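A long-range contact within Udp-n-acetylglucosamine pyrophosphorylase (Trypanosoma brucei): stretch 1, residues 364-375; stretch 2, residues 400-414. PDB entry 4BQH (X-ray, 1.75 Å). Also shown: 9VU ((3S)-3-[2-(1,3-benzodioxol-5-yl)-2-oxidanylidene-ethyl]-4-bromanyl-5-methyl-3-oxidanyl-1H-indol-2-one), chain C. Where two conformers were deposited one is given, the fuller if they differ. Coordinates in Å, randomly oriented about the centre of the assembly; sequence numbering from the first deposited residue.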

# COMPACT_ATOMS: atom_id res chain seq x y z
N LEU A 364 12.41 -6.33 -7.20
CA LEU A 364 13.04 -5.09 -7.61
C LEU A 364 13.24 -5.06 -9.13
O LEU A 364 13.10 -4.01 -9.75
CB LEU A 364 14.37 -4.86 -6.86
CG LEU A 364 14.79 -3.38 -6.89
CD1 LEU A 364 13.88 -2.50 -6.04
CD2 LEU A 364 16.22 -3.22 -6.41
N HIS A 365 13.53 -6.21 -9.73
CA HIS A 365 13.57 -6.31 -11.19
C HIS A 365 12.28 -5.86 -11.82
O HIS A 365 12.30 -5.09 -12.79
CB HIS A 365 13.87 -7.74 -11.65
CG HIS A 365 14.20 -7.86 -13.13
ND1 HIS A 365 14.53 -9.03 -13.70
CD2 HIS A 365 14.28 -6.90 -14.13
CE1 HIS A 365 14.77 -8.84 -15.02
NE2 HIS A 365 14.61 -7.54 -15.29
N PHE A 366 11.14 -6.34 -11.29
CA PHE A 366 9.85 -5.87 -11.82
C PHE A 366 9.68 -4.36 -11.65
O PHE A 366 9.20 -3.69 -12.57
CB PHE A 366 8.63 -6.61 -11.20
CG PHE A 366 7.32 -6.09 -11.71
CD1 PHE A 366 6.87 -6.44 -12.98
CD2 PHE A 366 6.56 -5.18 -10.97
CE1 PHE A 366 5.68 -5.91 -13.48
CE2 PHE A 366 5.35 -4.68 -11.47
CZ PHE A 366 4.92 -5.06 -12.72
N MET A 367 10.02 -3.83 -10.47
CA MET A 367 9.87 -2.39 -10.27
C MET A 367 10.65 -1.61 -11.33
O MET A 367 10.18 -0.59 -11.85
CB MET A 367 10.28 -1.98 -8.86
CG MET A 367 9.44 -2.65 -7.77
SD MET A 367 7.66 -2.42 -7.91
CE MET A 367 7.51 -0.67 -7.53
N SER A 368 11.87 -2.07 -11.61
CA SER A 368 12.72 -1.47 -12.65
C SER A 368 12.12 -1.58 -14.05
O SER A 368 12.07 -0.61 -14.80
CB SER A 368 14.09 -2.17 -12.65
OG SER A 368 14.75 -1.96 -11.41
N LEU A 369 11.69 -2.78 -14.42
CA LEU A 369 11.24 -3.00 -15.79
C LEU A 369 9.92 -2.28 -16.00
O LEU A 369 9.68 -1.73 -17.08
CB LEU A 369 11.06 -4.51 -16.05
CG LEU A 369 10.65 -4.92 -17.48
CD1 LEU A 369 11.26 -6.27 -17.83
CD2 LEU A 369 9.14 -5.08 -17.60
N ALA A 370 9.04 -2.33 -14.99
CA ALA A 370 7.72 -1.71 -15.10
C ALA A 370 7.91 -0.22 -15.27
O ALA A 370 7.20 0.40 -16.09
CB ALA A 370 6.87 -1.99 -13.86
N ALA A 371 8.84 0.36 -14.52
CA ALA A 371 9.09 1.80 -14.68
C ALA A 371 9.55 2.15 -16.09
O ALA A 371 9.02 3.10 -16.69
CB ALA A 371 10.08 2.31 -13.64
N GLU A 372 10.47 1.36 -16.64
CA GLU A 372 10.94 1.55 -18.02
C GLU A 372 9.77 1.46 -19.00
O GLU A 372 9.60 2.35 -19.84
CB GLU A 372 12.04 0.55 -18.37
CG GLU A 372 13.00 1.05 -19.45
CD GLU A 372 14.41 0.46 -19.32
OE1 GLU A 372 14.56 -0.73 -19.61
OE2 GLU A 372 15.37 1.20 -18.94
N ARG A 373 8.96 0.42 -18.88
CA ARG A 373 7.79 0.28 -19.77
C ARG A 373 6.81 1.42 -19.60
O ARG A 373 6.19 1.86 -20.56
CB ARG A 373 7.05 -1.03 -19.54
CG ARG A 373 7.83 -2.28 -19.92
CD ARG A 373 8.07 -2.45 -21.44
NE ARG A 373 8.88 -3.65 -21.53
CZ ARG A 373 10.20 -3.69 -21.40
NH1 ARG A 373 10.93 -2.58 -21.29
NH2 ARG A 373 10.81 -4.87 -21.41
N MET A 374 6.64 1.88 -18.37
CA MET A 374 5.59 2.86 -18.13
C MET A 374 5.85 4.20 -18.81
O MET A 374 4.90 4.90 -19.15
CB MET A 374 5.30 3.05 -16.65
CG MET A 374 3.90 3.62 -16.40
SD MET A 374 3.69 3.86 -14.62
CE MET A 374 2.00 4.45 -14.65
N LYS A 375 7.12 4.55 -19.03
CA LYS A 375 7.45 5.81 -19.71
C LYS A 375 6.80 5.94 -21.09
O LYS A 375 6.60 7.04 -21.53
CB LYS A 375 8.96 5.99 -19.82
CG LYS A 375 9.61 6.15 -18.45
CD LYS A 375 11.06 6.61 -18.54
CE LYS A 375 11.14 8.12 -18.69
NZ LYS A 375 12.53 8.58 -18.39
N GLU A 400 -5.75 8.39 -14.36
CA GLU A 400 -5.14 7.61 -13.26
C GLU A 400 -4.47 6.36 -13.81
O GLU A 400 -4.89 5.82 -14.82
CB GLU A 400 -6.21 7.22 -12.21
CG GLU A 400 -6.74 8.43 -11.42
CD GLU A 400 -7.84 8.07 -10.41
OE1 GLU A 400 -8.43 6.98 -10.48
OE2 GLU A 400 -8.14 8.92 -9.54
N ALA A 401 -3.42 5.91 -13.12
CA ALA A 401 -2.90 4.58 -13.40
C ALA A 401 -2.59 3.87 -12.10
O ALA A 401 -2.30 4.51 -11.08
CB ALA A 401 -1.66 4.64 -14.31
N PHE A 402 -2.67 2.54 -12.13
CA PHE A 402 -2.52 1.71 -10.92
C PHE A 402 -1.43 0.68 -11.12
O PHE A 402 -1.08 0.36 -12.27
CB PHE A 402 -3.85 1.03 -10.60
CG PHE A 402 -4.96 2.00 -10.49
CD1 PHE A 402 -5.06 2.81 -9.36
CD2 PHE A 402 -5.81 2.22 -11.56
CE1 PHE A 402 -6.03 3.79 -9.29
CE2 PHE A 402 -6.82 3.20 -11.48
CZ PHE A 402 -6.92 3.98 -10.34
N LEU A 403 -0.89 0.16 -10.02
CA LEU A 403 0.11 -0.87 -10.09
C LEU A 403 -0.35 -1.97 -11.04
O LEU A 403 0.41 -2.39 -11.92
CB LEU A 403 0.42 -1.42 -8.70
CG LEU A 403 1.28 -0.40 -7.94
CD1 LEU A 403 0.94 -0.36 -6.47
CD2 LEU A 403 2.72 -0.79 -8.14
N PHE A 404 -1.62 -2.38 -10.93
CA PHE A 404 -2.12 -3.50 -11.75
C PHE A 404 -2.10 -3.24 -13.25
O PHE A 404 -2.14 -4.18 -14.03
CB PHE A 404 -3.51 -4.03 -11.31
CG PHE A 404 -4.66 -3.05 -11.48
CD1 PHE A 404 -5.15 -2.72 -12.76
CD2 PHE A 404 -5.26 -2.47 -10.36
CE1 PHE A 404 -6.19 -1.82 -12.92
CE2 PHE A 404 -6.34 -1.57 -10.52
CZ PHE A 404 -6.80 -1.26 -11.79
N ASP A 405 -2.03 -1.98 -13.67
CA ASP A 405 -1.96 -1.70 -15.11
C ASP A 405 -0.64 -2.19 -15.69
O ASP A 405 -0.53 -2.39 -16.91
CB ASP A 405 -2.10 -0.19 -15.35
CG ASP A 405 -3.53 0.31 -15.16
OD1 ASP A 405 -4.48 -0.29 -15.73
OD2 ASP A 405 -3.70 1.34 -14.48
N LEU A 406 0.37 -2.35 -14.83
CA LEU A 406 1.68 -2.79 -15.31
C LEU A 406 1.91 -4.30 -15.18
O LEU A 406 2.96 -4.81 -15.61
CB LEU A 406 2.80 -2.03 -14.58
CG LEU A 406 2.99 -0.55 -14.98
CD1 LEU A 406 3.36 -0.35 -16.44
CD2 LEU A 406 1.74 0.22 -14.65
N PHE A 407 0.96 -5.03 -14.59
CA PHE A 407 1.23 -6.46 -14.37
C PHE A 407 1.30 -7.24 -15.69
O PHE A 407 1.86 -8.34 -15.72
CB PHE A 407 0.20 -7.11 -13.45
CG PHE A 407 0.20 -6.55 -12.05
CD1 PHE A 407 1.31 -5.92 -11.53
CD2 PHE A 407 -0.93 -6.73 -11.23
CE1 PHE A 407 1.30 -5.41 -10.23
CE2 PHE A 407 -0.95 -6.22 -9.94
CZ PHE A 407 0.16 -5.56 -9.45
N ARG A 408 0.73 -6.69 -16.76
CA ARG A 408 0.82 -7.32 -18.09
C ARG A 408 2.28 -7.52 -18.55
O ARG A 408 2.53 -8.33 -19.44
CB ARG A 408 0.08 -6.46 -19.11
CG ARG A 408 0.71 -5.11 -19.33
CD ARG A 408 0.30 -4.56 -20.68
NE ARG A 408 -0.79 -3.62 -20.56
CZ ARG A 408 -1.33 -2.98 -21.59
NH1 ARG A 408 -0.87 -3.18 -22.83
NH2 ARG A 408 -2.33 -2.14 -21.40
N PHE A 409 3.22 -6.79 -17.93
CA PHE A 409 4.64 -6.87 -18.30
C PHE A 409 5.44 -7.86 -17.47
O PHE A 409 6.65 -8.03 -17.72
CB PHE A 409 5.30 -5.48 -18.22
CG PHE A 409 4.64 -4.47 -19.10
CD1 PHE A 409 4.72 -4.58 -20.49
CD2 PHE A 409 3.93 -3.41 -18.55
CE1 PHE A 409 4.09 -3.65 -21.32
CE2 PHE A 409 3.28 -2.48 -19.35
CZ PHE A 409 3.38 -2.59 -20.75
N VAL A 410 4.79 -8.52 -16.51
CA VAL A 410 5.51 -9.29 -15.49
C VAL A 410 6.45 -10.36 -16.05
O VAL A 410 7.55 -10.54 -15.54
CB VAL A 410 4.55 -9.91 -14.46
CG1 VAL A 410 3.65 -10.96 -15.13
CG2 VAL A 410 5.32 -10.47 -13.27
N ASP A 411 6.04 -11.05 -17.11
CA ASP A 411 6.89 -12.16 -17.56
C ASP A 411 8.08 -11.71 -18.40
O ASP A 411 8.98 -12.51 -18.70
CB ASP A 411 6.05 -13.23 -18.25
CG ASP A 411 5.16 -13.97 -17.26
OD1 ASP A 411 5.68 -14.35 -16.19
OD2 ASP A 411 3.97 -14.15 -17.53
N GLU A 412 8.09 -10.43 -18.77
CA GLU A 412 9.25 -9.87 -19.48
C GLU A 412 10.49 -9.80 -18.60
O GLU A 412 11.59 -9.56 -19.09
CB GLU A 412 8.89 -8.49 -20.04
CG GLU A 412 7.75 -8.59 -21.03
CD GLU A 412 7.38 -7.27 -21.64
OE1 GLU A 412 8.08 -6.28 -21.39
OE2 GLU A 412 6.37 -7.23 -22.37
N CYS A 413 10.31 -10.04 -17.29
CA CYS A 413 11.43 -10.03 -16.36
C CYS A 413 12.29 -11.29 -16.46
O CYS A 413 13.40 -11.32 -15.94
CB CYS A 413 10.92 -9.92 -14.92
SG CYS A 413 10.08 -8.35 -14.57
N ASP A 414 11.75 -12.36 -17.05
CA ASP A 414 12.50 -13.62 -17.16
C ASP A 414 12.86 -13.92 -18.62
O ASP A 414 12.07 -13.69 -19.51
CB ASP A 414 11.72 -14.79 -16.55
CG ASP A 414 11.51 -14.66 -15.05
OD1 ASP A 414 12.46 -14.27 -14.34
OD2 ASP A 414 10.37 -14.93 -14.59
OAN 9VU C . 5.54 11.56 -17.53
CAH 9VU C . 6.30 10.74 -16.99
NAG 9VU C . 7.55 11.01 -16.62
CAC 9VU C . 8.11 9.88 -16.09
CAB 9VU C . 9.34 9.71 -15.61
CAA 9VU C . 9.80 8.47 -15.12
CAF 9VU C . 8.91 7.39 -15.15
CAJ 9VU C . 9.32 6.11 -14.66
CAE 9VU C . 7.61 7.63 -15.66
BRA 9VU C . 6.41 6.16 -15.62
CAD 9VU C . 7.22 8.85 -16.12
CAI 9VU C . 6.01 9.37 -16.70
OAL 9VU C . 5.78 8.75 -17.97
CAM 9VU C . 4.70 9.12 -15.90
CAO 9VU C . 4.64 9.88 -14.57
OAP 9VU C . 5.51 10.74 -14.34
CAQ 9VU C . 3.55 9.61 -13.69
CAV 9VU C . 2.73 8.48 -13.82
CAU 9VU C . 1.70 8.25 -12.99
OAY 9VU C . 0.83 7.20 -12.98
CAX 9VU C . -0.27 7.67 -12.16
OAW 9VU C . 0.36 8.60 -11.26
CAT 9VU C . 1.43 9.07 -11.97
CAS 9VU C . 2.18 10.16 -11.76
CAR 9VU C . 3.26 10.45 -12.60

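Stretch 1 is a helix, and the residues it turns toward stretch 2 recur every three or four positions, so a single side of it makes the contact. His365 comes first, at the exposed margin. Its flat ring suits a place beside sulfur: Cys413 SG lies over one face, 4.4 Å from the His365 ring centroid, and Cys413 CB makes a CH-pi contact with the same ring. His365 ND1 is 3.4 Å from Cys413 O, but the angle is too poor for a hydrogen bond.

One residue on, Phe366 has the largest area covered by stretch 2. Its CA-to-CB bond points sideways, yet the t rotamer carries the ring inward, where its long, rigid shape reaches several partners at once. Phe366 CZ lies 3.9 Å from Phe407 CD1 and 4.1 Å from Leu406 CB, while Phe366 CE1 is 4.3 Å from Val410 CB. Cys413 SG meets this ring at its edge, in contrast to its position over the histidine.

Leu369 points toward stretch 2 and its branched end spans three residues: Leu369 CD2 is 3.9 Å from Phe409 CB, while Leu369 CD1 is 3.5 Å from Glu412 O and 4.0 Å from Cys413 SG. At Ala370 the small side chain accompanies a close backbone approach, its CA 6.1 Å from Leu406 CA and its CB 4.1 Å from Leu406 CB.

Arg373 combines two chemistries. Its aliphatic base covers a face of Phe409, with Arg373 CB 4.0 Å from the ring centroid, while its charged end forms a salt bridge with Glu412. Both Arg373 NE, at 2.8 Å, and Arg373 NH2, at 3.1 Å, donate hydrogen bonds to Glu412 OE1.

Met374 closes the contact. Its extended, unbranched chain lets CB pack 3.9 Å from Leu406 CD1 while CE reaches Ala401 CB at 3.7 Å; the same Met374 CE lies 3.4 Å from OAY of the ligand 9VU.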